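Local coordinates for DNA repair protein XRCC1 (Homo sapiens, PDB 3K77) that acts as a scaffold in DNA single-strand break repair, assembling repair protein complexes and binding poly-ADP-ribose chains, this piece being its N-terminal domain, at residues V68-G73 / V86-S91; T42-L47 / R127-C132; S57-N62 / F146-S151; E3-H8 / Q48-E53. All coordinates share one frame; numbering follows the deposited sequence.

Interaction 1. Residues V68-G73 / V86-S91; sequences VEVLVG and VLLVTS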
loop_
_atom_site.group_PDB
_atom_site.type_symbol
_atom_site.label_atom_id
_atom_site.label_comp_id
_atom_site.label_asym_id
_atom_site.label_seq_id
_atom_site.Cartn_x
_atom_site.Cartn_y
_atom_site.Cartn_z
ATOM N N VAL A 68 -4.740 -2.976 5.525
ATOM C CA VAL A 68 -3.753 -2.205 4.777
ATOM C C VAL A 68 -3.500 -0.858 5.461
ATOM O O VAL A 68 -4.425 -0.158 5.879
ATOM C CB VAL A 68 -4.159 -1.994 3.287
ATOM C CG1 VAL A 68 -3.069 -1.246 2.541
ATOM C CG2 VAL A 68 -4.426 -3.338 2.614
ATOM N N GLU A 69 -2.227 -0.510 5.579
ATOM C CA GLU A 69 -1.826 0.762 6.162
ATOM C C GLU A 69 -0.918 1.492 5.184
ATOM O O GLU A 69 -0.106 0.888 4.491
ATOM C CB GLU A 69 -1.083 0.548 7.486
ATOM C CG GLU A 69 -0.657 1.829 8.179
ATOM C CD GLU A 69 0.047 1.575 9.497
ATOM O OE1 GLU A 69 -0.241 2.291 10.478
ATOM O OE2 GLU A 69 0.878 0.647 9.562
ATOM N N VAL A 70 -1.069 2.803 5.129
ATOM C CA VAL A 70 -0.229 3.613 4.280
ATOM C C VAL A 70 0.442 4.662 5.148
ATOM O O VAL A 70 -0.219 5.384 5.895
ATOM C CB VAL A 70 -1.036 4.278 3.128
ATOM C CG1 VAL A 70 -0.205 5.385 2.437
ATOM C CG2 VAL A 70 -1.499 3.226 2.117
ATOM N N LEU A 71 1.765 4.711 5.058
ATOM C CA LEU A 71 2.546 5.728 5.736
ATOM C C LEU A 71 3.325 6.522 4.707
ATOM O O LEU A 71 3.578 6.039 3.609
ATOM C CB LEU A 71 3.511 5.112 6.748
ATOM C CG LEU A 71 2.906 4.256 7.860
ATOM C CD1 LEU A 71 2.744 2.804 7.390
ATOM C CD2 LEU A 71 3.798 4.324 9.085
ATOM N N VAL A 72 3.704 7.740 5.078
ATOM C CA VAL A 72 4.355 8.661 4.164
ATOM C C VAL A 72 5.677 9.128 4.761
ATOM O O VAL A 72 5.799 9.302 5.968
ATOM C CB VAL A 72 3.469 9.874 3.908
ATOM C CG1 VAL A 72 2.441 9.557 2.841
ATOM C CG2 VAL A 72 2.803 10.302 5.201
ATOM N N GLY A 73 6.666 9.337 3.910
ATOM C CA GLY A 73 7.976 9.720 4.388
ATOM C C GLY A 73 8.739 10.523 3.363
ATOM O O GLY A 73 8.216 10.866 2.307
ATOM N N VAL A 86 2.028 8.195 9.596
ATOM C CA VAL A 86 0.885 7.456 9.071
ATOM C C VAL A 86 -0.012 8.420 8.279
ATOM O O VAL A 86 -0.382 9.478 8.781
ATOM C CB VAL A 86 0.079 6.740 10.193
ATOM C CG1 VAL A 86 -1.128 6.021 9.604
ATOM C CG2 VAL A 86 0.959 5.754 10.950
ATOM N N LEU A 87 -0.335 8.074 7.037
ATOM C CA LEU A 87 -1.288 8.858 6.249
ATOM C C LEU A 87 -2.689 8.221 6.260
ATOM O O LEU A 87 -3.681 8.893 6.512
ATOM C CB LEU A 87 -0.784 9.038 4.812
ATOM C CG LEU A 87 -1.633 9.853 3.821
ATOM C CD1 LEU A 87 -1.589 11.336 4.127
ATOM C CD2 LEU A 87 -1.182 9.608 2.388
ATOM N N LEU A 88 -2.759 6.922 5.988
ATOM C CA LEU A 88 -4.003 6.171 6.103
ATOM C C LEU A 88 -3.879 5.130 7.179
ATOM O O LEU A 88 -3.142 4.166 7.023
ATOM C CB LEU A 88 -4.337 5.464 4.797
ATOM C CG LEU A 88 -5.524 4.513 4.919
ATOM C CD1 LEU A 88 -6.822 5.296 5.179
ATOM C CD2 LEU A 88 -5.644 3.645 3.679
ATOM N N VAL A 89 -4.604 5.322 8.274
ATOM C CA VAL A 89 -4.564 4.386 9.399
ATOM C C VAL A 89 -5.014 2.979 8.971
ATOM O O VAL A 89 -5.753 2.827 8.009
ATOM C CB VAL A 89 -5.420 4.903 10.587
ATOM C CG1 VAL A 89 -6.898 4.793 10.248
ATOM C CG2 VAL A 89 -5.088 4.140 11.856
ATOM N N THR A 90 -4.550 1.952 9.678
ATOM C CA THR A 90 -4.883 0.574 9.315
ATOM C C THR A 90 -6.349 0.439 8.955
ATOM O O THR A 90 -7.233 0.655 9.792
ATOM C CB THR A 90 -4.585 -0.400 10.472
ATOM O OG1 THR A 90 -3.170 -0.502 10.652
ATOM C CG2 THR A 90 -5.164 -1.782 10.184
ATOM N N SER A 91 -6.610 0.090 7.701
ATOM C CA SER A 91 -7.989 -0.048 7.228
ATOM C C SER A 91 -8.313 -1.486 6.831
ATOM O O SER A 91 -7.483 -2.194 6.263
ATOM C CB SER A 91 -8.277 0.927 6.076
ATOM O OG SER A 91 -7.950 2.261 6.449
#
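E69 lies across V86 and T90 with its chain fully stretched, CG anti to the backbone N (chi1 -179°), a setting that carries the side chain over the neighbouring strand. Its CB sits beside the hydroxyl of T90, CB to OG1 3.9 Å. One step out, CG passes over the carbonyl of L88, 3.6 Å from that O. The carboxyl carbon is still alongside T90 OG1, and at the tip OE1 ends against the methyls of V86, 3.7 Å from CG2, the two side chains crossing at about a right angle. An alanine at this position is likely to uncover the L88 carbonyl and leave the V86 methyls without the chain that crosses them. In the backbone, the hairpin joins V68 and S91 by a reciprocal pair of bonds, and a classic bulge follows, in which V70 O accepts from both L87 N (2.9 Å) and L88 N (3.0 Å). Past the bulge, V72 CG1 packs on L87 CD2 at 3.7 Å. Strand 67-73 is flanked on its other edge by strand 124-133, through backbone bonds from E69 to V131 and L71 to K129, while L88 and S91 reach F111 on strand 108-111 and L87 touches A121 of helix 118-122.

Interaction 2. Residues T42-L47 / R127-C132; sequences TISVVL and RVKIVC
L47 and I130 meet on the buried face of a regular antiparallel ladder, methyl CD1 to methyl CD1 at 4.1 Å, their side chains passing at a slant. Next along this face V45 and I130 lie side by side and point the same way; CG2 of the valine is 4.2 Å from CB of the isoleucine. At the far end I43 brings CG1 to C132 CB at 3.9 Å, because its CG1 is placed between the backbone N and the carbonyl carbon (chi1 67°). V128 fills the same layer, which is closed from beyond by F149, V147 and L144 of strand 143-150 and by W33.

The opposite face is looser and more polar. There S44 OG lies 3.5 Å from K129 CE, a contact with the aliphatic stem of an outstretched lysine, whose amine makes a long, weak ion pair with E81. V131 CG2 also comes near the same hydroxyl. V46 adds a buried apolar contact on this face, CG2 on K129 CG at 4.0 Å and CG1 near R127 CD, and Y84 also touches it.

Six backbone bonds join the strands, among them I130 N to V45 O at 2.9 Å (168°). A face of I43, V45, L47, V128, I130 and C132 packed against the second sheet, with a mixed face behind it, fits a beta sandwich, consistent with this domain's place among the galactose-binding-like folds.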
loop_
_atom_site.group_PDB
_atom_site.type_symbol
_atom_site.label_atom_id
_atom_site.label_comp_id
_atom_site.label_asym_id
_atom_site.label_seq_id
_atom_site.Cartn_x
_atom_site.Cartn_y
_atom_site.Cartn_z
ATOM N N THR A 42 2.660 -10.172 7.824
ATOM C CA THR A 42 2.608 -8.855 7.188
ATOM C C THR A 42 3.743 -8.682 6.182
ATOM O O THR A 42 4.779 -9.341 6.279
ATOM C CB THR A 42 2.646 -7.678 8.213
ATOM O OG1 THR A 42 3.989 -7.476 8.656
ATOM C CG2 THR A 42 1.746 -7.952 9.408
ATOM N N ILE A 43 3.527 -7.803 5.207
ATOM C CA ILE A 43 4.503 -7.528 4.161
ATOM C C ILE A 43 4.485 -6.036 3.836
ATOM O O ILE A 43 3.516 -5.344 4.166
ATOM C CB ILE A 43 4.217 -8.350 2.888
ATOM C CG1 ILE A 43 2.908 -7.899 2.240
ATOM C CG2 ILE A 43 4.199 -9.842 3.208
ATOM C CD1 ILE A 43 2.515 -8.685 1.027
ATOM N N SER A 44 5.537 -5.549 3.174
ATOM C CA SER A 44 5.748 -4.110 3.039
ATOM C C SER A 44 6.495 -3.692 1.761
ATOM O O SER A 44 7.354 -4.420 1.258
ATOM C CB SER A 44 6.501 -3.602 4.276
ATOM O OG SER A 44 6.473 -2.190 4.344
ATOM N N VAL A 45 6.155 -2.509 1.244
ATOM C CA VAL A 45 6.904 -1.881 0.148
ATOM C C VAL A 45 6.983 -0.379 0.347
ATOM O O VAL A 45 6.037 0.252 0.800
ATOM C CB VAL A 45 6.291 -2.122 -1.258
ATOM C CG1 VAL A 45 6.384 -3.575 -1.648
ATOM C CG2 VAL A 45 4.877 -1.645 -1.301
ATOM N N VAL A 46 8.136 0.183 0.029
ATOM C CA VAL A 46 8.284 1.618 -0.028
ATOM C C VAL A 46 8.414 2.032 -1.493
ATOM O O VAL A 46 9.273 1.521 -2.214
ATOM C CB VAL A 46 9.498 2.073 0.771
ATOM C CG1 VAL A 46 9.672 3.592 0.652
ATOM C CG2 VAL A 46 9.336 1.635 2.220
ATOM N N LEU A 47 7.544 2.939 -1.931
ATOM C CA LEU A 47 7.589 3.462 -3.291
ATOM C C LEU A 47 8.094 4.898 -3.307
ATOM O O LEU A 47 7.712 5.703 -2.461
ATOM C CB LEU A 47 6.214 3.377 -3.946
ATOM C CG LEU A 47 5.617 1.973 -3.945
ATOM C CD1 LEU A 47 4.169 2.000 -4.407
ATOM C CD2 LEU A 47 6.460 1.020 -4.792
ATOM N N ARG A 127 8.094 9.762 -0.551
ATOM C CA ARG A 127 8.180 8.348 -0.241
ATOM C C ARG A 127 6.828 7.856 0.283
ATOM O O ARG A 127 6.106 8.590 0.959
ATOM C CB ARG A 127 9.264 8.102 0.809
ATOM C CG ARG A 127 10.682 8.359 0.338
ATOM C CD ARG A 127 11.196 7.198 -0.474
ATOM N NE ARG A 127 12.656 7.172 -0.532
ATOM C CZ ARG A 127 13.441 6.733 0.455
ATOM N NH1 ARG A 127 12.909 6.298 1.586
ATOM N NH2 ARG A 127 14.761 6.731 0.322
ATOM N N VAL A 128 6.499 6.603 -0.018
ATOM C CA VAL A 128 5.219 6.037 0.379
ATOM C C VAL A 128 5.394 4.581 0.815
ATOM O O VAL A 128 5.853 3.738 0.049
ATOM C CB VAL A 128 4.184 6.124 -0.766
ATOM C CG1 VAL A 128 3.010 5.231 -0.480
ATOM C CG2 VAL A 128 3.735 7.544 -0.977
ATOM N N LYS A 129 5.040 4.303 2.064
ATOM C CA LYS A 129 5.132 2.961 2.616
ATOM C C LYS A 129 3.750 2.325 2.715
ATOM O O LYS A 129 2.844 2.876 3.336
ATOM C CB LYS A 129 5.792 3.001 4.003
ATOM C CG LYS A 129 6.108 1.639 4.594
ATOM C CD LYS A 129 7.030 1.772 5.785
ATOM C CE LYS A 129 7.307 0.419 6.443
ATOM N NZ LYS A 129 8.254 0.531 7.593
ATOM N N ILE A 130 3.599 1.154 2.111
ATOM C CA ILE A 130 2.360 0.402 2.220
ATOM C C ILE A 130 2.582 -0.898 2.981
ATOM O O ILE A 130 3.411 -1.719 2.586
ATOM C CB ILE A 130 1.767 0.107 0.838
ATOM C CG1 ILE A 130 1.641 1.417 0.037
ATOM C CG2 ILE A 130 0.435 -0.594 0.975
ATOM C CD1 ILE A 130 1.504 1.209 -1.445
ATOM N N VAL A 131 1.852 -1.068 4.085
ATOM C CA VAL A 131 1.927 -2.287 4.893
ATOM C C VAL A 131 0.633 -3.092 4.784
ATOM O O VAL A 131 -0.452 -2.567 5.014
ATOM C CB VAL A 131 2.257 -1.977 6.385
ATOM C CG1 VAL A 131 2.463 -3.260 7.176
ATOM C CG2 VAL A 131 3.496 -1.086 6.486
ATOM N N CYS A 132 0.767 -4.366 4.409
ATOM C CA CYS A 132 -0.364 -5.289 4.300
ATOM C C CYS A 132 -0.296 -6.399 5.343
ATOM O O CYS A 132 0.756 -6.980 5.551
ATOM C CB CYS A 132 -0.384 -5.945 2.915
ATOM S SG CYS A 132 -0.514 -4.811 1.519
#

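Interaction 3. Residues S57-N62 / F146-S151; sequences SVDIGN and FVRFHS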
loop_
_atom_site.group_PDB
_atom_site.type_symbol
_atom_site.label_atom_id
_atom_site.label_comp_id
_atom_site.label_asym_id
_atom_site.label_seq_id
_atom_site.Cartn_x
_atom_site.Cartn_y
_atom_site.Cartn_z
ATOM N N SER A 57 -5.865 11.808 -2.138
ATOM C CA SER A 57 -6.695 10.619 -2.138
ATOM C C SER A 57 -5.852 9.367 -2.384
ATOM O O SER A 57 -4.762 9.433 -2.975
ATOM C CB SER A 57 -7.751 10.746 -3.228
ATOM O OG SER A 57 -8.167 9.469 -3.687
ATOM N N VAL A 58 -6.372 8.227 -1.937
ATOM C CA VAL A 58 -5.673 6.951 -2.070
ATOM C C VAL A 58 -6.657 5.832 -2.414
ATOM O O VAL A 58 -7.583 5.554 -1.646
ATOM C CB VAL A 58 -4.936 6.576 -0.759
ATOM C CG1 VAL A 58 -4.186 5.264 -0.920
ATOM C CG2 VAL A 58 -3.991 7.686 -0.335
ATOM N N ASP A 59 -6.468 5.203 -3.572
ATOM C CA ASP A 59 -7.266 4.031 -3.928
ATOM C C ASP A 59 -6.420 2.802 -3.671
ATOM O O ASP A 59 -5.238 2.772 -4.016
ATOM C CB ASP A 59 -7.692 4.036 -5.400
ATOM C CG ASP A 59 -8.150 5.393 -5.877
ATOM O OD1 ASP A 59 -8.732 6.156 -5.068
ATOM O OD2 ASP A 59 -7.933 5.691 -7.073
ATOM N N ILE A 60 -7.031 1.784 -3.082
ATOM C CA ILE A 60 -6.346 0.543 -2.782
ATOM C C ILE A 60 -7.158 -0.574 -3.405
ATOM O O ILE A 60 -8.357 -0.696 -3.146
ATOM C CB ILE A 60 -6.284 0.286 -1.255
ATOM C CG1 ILE A 60 -5.791 1.526 -0.502
ATOM C CG2 ILE A 60 -5.404 -0.912 -0.943
ATOM C CD1 ILE A 60 -4.365 1.458 -0.058
ATOM N N GLY A 61 -6.512 -1.365 -4.252
ATOM C CA GLY A 61 -7.122 -2.564 -4.793
ATOM C C GLY A 61 -6.550 -3.751 -4.059
ATOM O O GLY A 61 -5.388 -4.103 -4.245
ATOM N N ASN A 62 -7.362 -4.365 -3.212
ATOM C CA ASN A 62 -6.881 -5.472 -2.389
ATOM C C ASN A 62 -6.526 -6.727 -3.192
ATOM O O ASN A 62 -6.854 -6.842 -4.372
ATOM C CB ASN A 62 -7.902 -5.825 -1.299
ATOM C CG ASN A 62 -7.343 -6.794 -0.266
ATOM O OD1 ASN A 62 -6.141 -6.780 0.032
ATOM N ND2 ASN A 62 -8.211 -7.642 0.285
ATOM N N PHE A 146 -3.563 -3.170 -6.881
ATOM C CA PHE A 146 -2.993 -1.899 -7.315
ATOM C C PHE A 146 -3.063 -0.844 -6.219
ATOM O O PHE A 146 -3.644 -1.065 -5.156
ATOM C CB PHE A 146 -3.722 -1.393 -8.561
ATOM C CG PHE A 146 -5.143 -0.960 -8.306
ATOM C CD1 PHE A 146 -5.433 0.353 -7.987
ATOM C CD2 PHE A 146 -6.180 -1.860 -8.396
ATOM C CE1 PHE A 146 -6.729 0.754 -7.749
ATOM C CE2 PHE A 146 -7.471 -1.472 -8.166
ATOM C CZ PHE A 146 -7.751 -0.163 -7.836
ATOM N N VAL A 147 -2.471 0.310 -6.488
ATOM C CA VAL A 147 -2.577 1.443 -5.585
ATOM C C VAL A 147 -2.442 2.730 -6.403
ATOM O O VAL A 147 -1.545 2.856 -7.248
ATOM C CB VAL A 147 -1.520 1.385 -4.444
ATOM C CG1 VAL A 147 -0.145 1.706 -4.987
ATOM C CG2 VAL A 147 -1.894 2.336 -3.281
ATOM N N ARG A 148 -3.358 3.666 -6.160
ATOM C CA ARG A 148 -3.355 4.953 -6.839
ATOM C C ARG A 148 -3.353 6.103 -5.841
ATOM O O ARG A 148 -4.221 6.199 -4.968
ATOM C CB ARG A 148 -4.554 5.098 -7.770
ATOM C CG ARG A 148 -4.290 4.648 -9.190
ATOM C CD ARG A 148 -5.356 5.188 -10.128
ATOM N NE ARG A 148 -6.690 4.720 -9.760
ATOM C CZ ARG A 148 -7.291 3.670 -10.312
ATOM N NH1 ARG A 148 -6.673 2.984 -11.265
ATOM N NH2 ARG A 148 -8.509 3.310 -9.914
ATOM N N PHE A 149 -2.350 6.962 -5.970
ATOM C CA PHE A 149 -2.286 8.194 -5.214
ATOM C C PHE A 149 -2.646 9.355 -6.137
ATOM O O PHE A 149 -2.362 9.320 -7.337
ATOM C CB PHE A 149 -0.893 8.343 -4.605
ATOM C CG PHE A 149 -0.500 7.179 -3.765
ATOM C CD1 PHE A 149 -0.836 7.140 -2.419
ATOM C CD2 PHE A 149 0.161 6.090 -4.321
ATOM C CE1 PHE A 149 -0.493 6.046 -1.629
ATOM C CE2 PHE A 149 0.516 4.995 -3.538
ATOM C CZ PHE A 149 0.189 4.974 -2.193
ATOM N N HIS A 150 -3.302 10.365 -5.575
ATOM C CA HIS A 150 -3.730 11.527 -6.342
ATOM C C HIS A 150 -3.335 12.749 -5.557
ATOM O O HIS A 150 -3.496 12.792 -4.334
ATOM C CB HIS A 150 -5.258 11.554 -6.535
ATOM C CG HIS A 150 -5.826 10.288 -7.106
ATOM N ND1 HIS A 150 -5.945 10.075 -8.461
ATOM C CD2 HIS A 150 -6.307 9.174 -6.504
ATOM C CE1 HIS A 150 -6.465 8.880 -8.672
ATOM N NE2 HIS A 150 -6.689 8.309 -7.500
ATOM N N SER A 151 -2.818 13.743 -6.267
ATOM C CA SER A 151 -2.527 15.037 -5.672
ATOM C C SER A 151 -3.801 15.895 -5.642
ATOM O O SER A 151 -4.783 15.577 -6.317
ATOM C CB SER A 151 -1.394 15.734 -6.444
ATOM O OG SER A 151 -1.693 15.822 -7.827
#
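D59 and H150 both set CG anti to the carbonyl carbon (chi1 -42° and -53°), and this brings carboxylate and imidazole together across the strands. H150 NE2 donates to D59 OD2 at 2.9 Å, almost straight at 176°; the oxygen lies in the ring plane but is met from above the carboxylate plane. The same oxygen takes a second donor, R148 NE, at 3.1 Å on its anti lone pair, within the guanidinium plane, making a salt bridge. Two donors thus grip one buried atom, which would probably favour a charged carboxylate. F146 CE1 lies over one face of that guanidinium. The F146 ring itself covers G61, whose CA is 3.9 Å from the ring centroid, a CH-pi contact over the ring face.

On the other face V58 CG2 reaches F149 CD1 at 3.8 Å, and I60 CD1 meets V147 CG2 at 4.2 Å. Backbone bonds zip the pair together, such as D59 N to R148 O at 2.8 Å. I60, V147 and F149 turn toward the other sheet, I60 packing on V68 and V70, V147 on I130, and F149 on V70, V128 and I130, while strand 108-111 borders strand 57-63 and strand 33-34 borders strand 143-150.

Interaction 4. Residues E3-H8 / Q48-E53; sequences EIRLRH and QLEKEE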
loop_
_atom_site.group_PDB
_atom_site.type_symbol
_atom_site.label_atom_id
_atom_site.label_comp_id
_atom_site.label_asym_id
_atom_site.label_seq_id
_atom_site.Cartn_x
_atom_site.Cartn_y
_atom_site.Cartn_z
ATOM N N GLU A 3 -3.376 12.113 -10.859
ATOM C CA GLU A 3 -2.684 10.916 -10.401
ATOM C C GLU A 3 -1.201 11.208 -10.197
ATOM O O GLU A 3 -0.537 11.766 -11.065
ATOM C CB GLU A 3 -2.865 9.751 -11.380
ATOM C CG GLU A 3 -2.941 8.374 -10.695
ATOM C CD GLU A 3 -2.585 7.216 -11.619
ATOM O OE1 GLU A 3 -1.380 6.981 -11.849
ATOM O OE2 GLU A 3 -3.507 6.527 -12.102
ATOM N N ILE A 4 -0.695 10.833 -9.030
ATOM C CA ILE A 4 0.719 10.953 -8.727
ATOM C C ILE A 4 1.522 9.838 -9.404
ATOM O O ILE A 4 1.123 8.667 -9.417
ATOM C CB ILE A 4 0.964 10.920 -7.199
ATOM C CG1 ILE A 4 0.361 12.161 -6.540
ATOM C CG2 ILE A 4 2.446 10.852 -6.885
ATOM C CD1 ILE A 4 0.633 12.261 -5.034
ATOM N N ARG A 5 2.666 10.213 -9.957
ATOM C CA ARG A 5 3.516 9.273 -10.656
ATOM C C ARG A 5 4.568 8.687 -9.727
ATOM O O ARG A 5 5.191 9.416 -8.956
ATOM C CB ARG A 5 4.181 9.972 -11.837
ATOM C CG ARG A 5 3.281 10.956 -12.572
ATOM C CD ARG A 5 3.524 10.875 -14.061
ATOM N NE ARG A 5 3.351 9.505 -14.544
ATOM C CZ ARG A 5 3.977 8.998 -15.603
ATOM N NH1 ARG A 5 4.830 9.746 -16.294
ATOM N NH2 ARG A 5 3.758 7.741 -15.966
ATOM N N LEU A 6 4.763 7.370 -9.813
ATOM C CA LEU A 6 5.714 6.645 -8.965
ATOM C C LEU A 6 6.965 6.256 -9.751
ATOM O O LEU A 6 6.877 5.627 -10.800
ATOM C CB LEU A 6 5.060 5.390 -8.372
ATOM C CG LEU A 6 3.699 5.607 -7.720
ATOM C CD1 LEU A 6 3.020 4.280 -7.508
ATOM C CD2 LEU A 6 3.833 6.372 -6.404
ATOM N N ARG A 7 8.123 6.624 -9.221
ATOM C CA ARG A 7 9.390 6.430 -9.910
ATOM C C ARG A 7 9.912 4.987 -9.791
ATOM O O ARG A 7 10.112 4.298 -10.802
ATOM C CB ARG A 7 10.421 7.430 -9.372
ATOM C CG ARG A 7 11.848 7.245 -9.866
ATOM C CD ARG A 7 12.761 8.168 -9.079
ATOM N NE ARG A 7 14.167 7.775 -9.135
ATOM C CZ ARG A 7 15.141 8.542 -9.622
ATOM N NH1 ARG A 7 14.868 9.751 -10.095
ATOM N NH2 ARG A 7 16.391 8.107 -9.632
ATOM N N HIS A 8 10.125 4.526 -8.562
ATOM C CA HIS A 8 10.658 3.187 -8.364
ATOM C C HIS A 8 10.311 2.624 -6.990
ATOM O O HIS A 8 9.748 3.324 -6.148
ATOM C CB HIS A 8 12.175 3.150 -8.648
ATOM C CG HIS A 8 13.039 3.558 -7.488
ATOM N ND1 HIS A 8 13.271 4.869 -7.154
ATOM C CD2 HIS A 8 13.756 2.811 -6.610
ATOM C CE1 HIS A 8 14.077 4.921 -6.102
ATOM N NE2 HIS A 8 14.384 3.688 -5.759
ATOM N N GLN A 48 8.971 5.199 -4.266
ATOM C CA GLN A 48 9.497 6.549 -4.453
ATOM C C GLN A 48 8.678 7.310 -5.498
ATOM O O GLN A 48 8.541 6.855 -6.637
ATOM C CB GLN A 48 10.967 6.491 -4.875
ATOM C CG GLN A 48 11.571 7.819 -5.343
ATOM C CD GLN A 48 11.722 8.839 -4.226
ATOM O OE1 GLN A 48 12.371 8.582 -3.206
ATOM N NE2 GLN A 48 11.131 10.016 -4.419
ATOM N N LEU A 49 8.134 8.464 -5.106
ATOM C CA LEU A 49 7.444 9.349 -6.046
ATOM C C LEU A 49 8.445 10.073 -6.950
ATOM O O LEU A 49 9.588 10.297 -6.567
ATOM C CB LEU A 49 6.600 10.390 -5.312
ATOM C CG LEU A 49 5.785 10.019 -4.067
ATOM C CD1 LEU A 49 4.763 11.121 -3.783
ATOM C CD2 LEU A 49 5.082 8.683 -4.214
ATOM N N GLU A 50 8.015 10.447 -8.150
ATOM C CA GLU A 50 8.907 11.135 -9.079
ATOM C C GLU A 50 9.297 12.498 -8.535
ATOM O O GLU A 50 10.431 12.933 -8.702
ATOM C CB GLU A 50 8.285 11.262 -10.476
ATOM C CG GLU A 50 8.412 9.999 -11.299
ATOM C CD GLU A 50 7.703 10.108 -12.625
ATOM O OE1 GLU A 50 7.504 9.058 -13.276
ATOM O OE2 GLU A 50 7.341 11.243 -13.011
ATOM N N LYS A 51 8.346 13.157 -7.879
ATOM C CA LYS A 51 8.583 14.436 -7.215
ATOM C C LYS A 51 7.891 14.452 -5.869
ATOM O O LYS A 51 7.020 13.627 -5.604
ATOM C CB LYS A 51 8.094 15.612 -8.069
ATOM C CG LYS A 51 7.161 15.225 -9.207
ATOM C CD LYS A 51 5.958 16.164 -9.329
ATOM C CE LYS A 51 6.268 17.593 -8.902
ATOM N NZ LYS A 51 5.065 18.464 -9.060
ATOM N N GLU A 52 8.291 15.383 -5.013
ATOM C CA GLU A 52 7.626 15.553 -3.734
ATOM C C GLU A 52 6.240 16.127 -3.990
ATOM O O GLU A 52 6.090 17.093 -4.742
ATOM C CB GLU A 52 8.424 16.497 -2.841
ATOM C CG GLU A 52 8.434 16.086 -1.386
ATOM C CD GLU A 52 9.084 17.119 -0.501
ATOM O OE1 GLU A 52 9.008 18.317 -0.847
ATOM O OE2 GLU A 52 9.659 16.731 0.541
ATOM N N GLU A 53 5.225 15.540 -3.366
ATOM C CA GLU A 53 3.862 15.962 -3.631
ATOM C C GLU A 53 2.972 15.805 -2.412
ATOM O O GLU A 53 3.300 15.067 -1.484
ATOM C CB GLU A 53 3.276 15.177 -4.810
ATOM C CG GLU A 53 3.970 15.405 -6.141
ATOM C CD GLU A 53 3.081 15.072 -7.319
ATOM O OE1 GLU A 53 2.032 15.731 -7.472
ATOM O OE2 GLU A 53 3.429 14.156 -8.095
#
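R7 and H8 both face Q48 in a classic antiparallel bulge: Q48 O takes R7 N and, weakly, H8 N, Q48 N returns a bond to H8 O at 2.8 Å, and further along E50 N binds R5 O at 3.1 Å. The apolar side is carried by I4, L6 and L49. CD2 of L6 and CD2 of L49 touch, while the other methyl of L49, CD1, receives I4 CG2 at 3.9 Å. With chi1 of I4 at -66° its CG1 lies anti to the carbonyl carbon, which leaves CG2 anti to the backbone N; this branch also lies against the E53 carboxylate, 3.7 Å from OE2. The two side chains slide past each other in opposite directions, so that I4 CD1 comes to E53 CB at 3.9 Å. An alanine in place of I4 would probably open a gap beside L49 CD1 and leave the stem of E53 with less to lean on.

The outer side is charged and more open to solvent. E50 stretches out past R5, its carboxylate 3.6 Å from R5 CB at OE2; OE1 stands over a face of the guanidinium, 4.1 Å from NH1, an attraction at a distance without a directed bond. H8 lays ND1 beside Q48 CB at 3.6 Å. The Q48 amide folds back on its own strand, with NE2 bonded to L49 O in the carbonyl plane. Around the contact, the backbones of I4 and E53 are hydrogen-bonded to F149 of strand 143-150 and W125 of strand 124-133 respectively, I4 packs on I55, and L49 rests on V128.

In the fold
Interaction 2 sits nearest the middle of the domain, its centre about 5 Å from that of the chain. Strand 124-133 pairs with 42-49 (interaction 2) and with 67-73 (interaction 1), and strand 42-49 runs on into interaction 4, so these three belong to one sheet. Interaction 3 joins the two middle strands of the facing sheet, its centre about 12 to 13 Å from each of the others, meeting interactions 1 and 2 through packed side chains and interaction 4 through I4 N and F149 O. Interaction 4 closes first along the chain; interaction 1 is a local hairpin within the spans of interactions 2 and 3, whose alternating segments tie early and late chain into one sandwich.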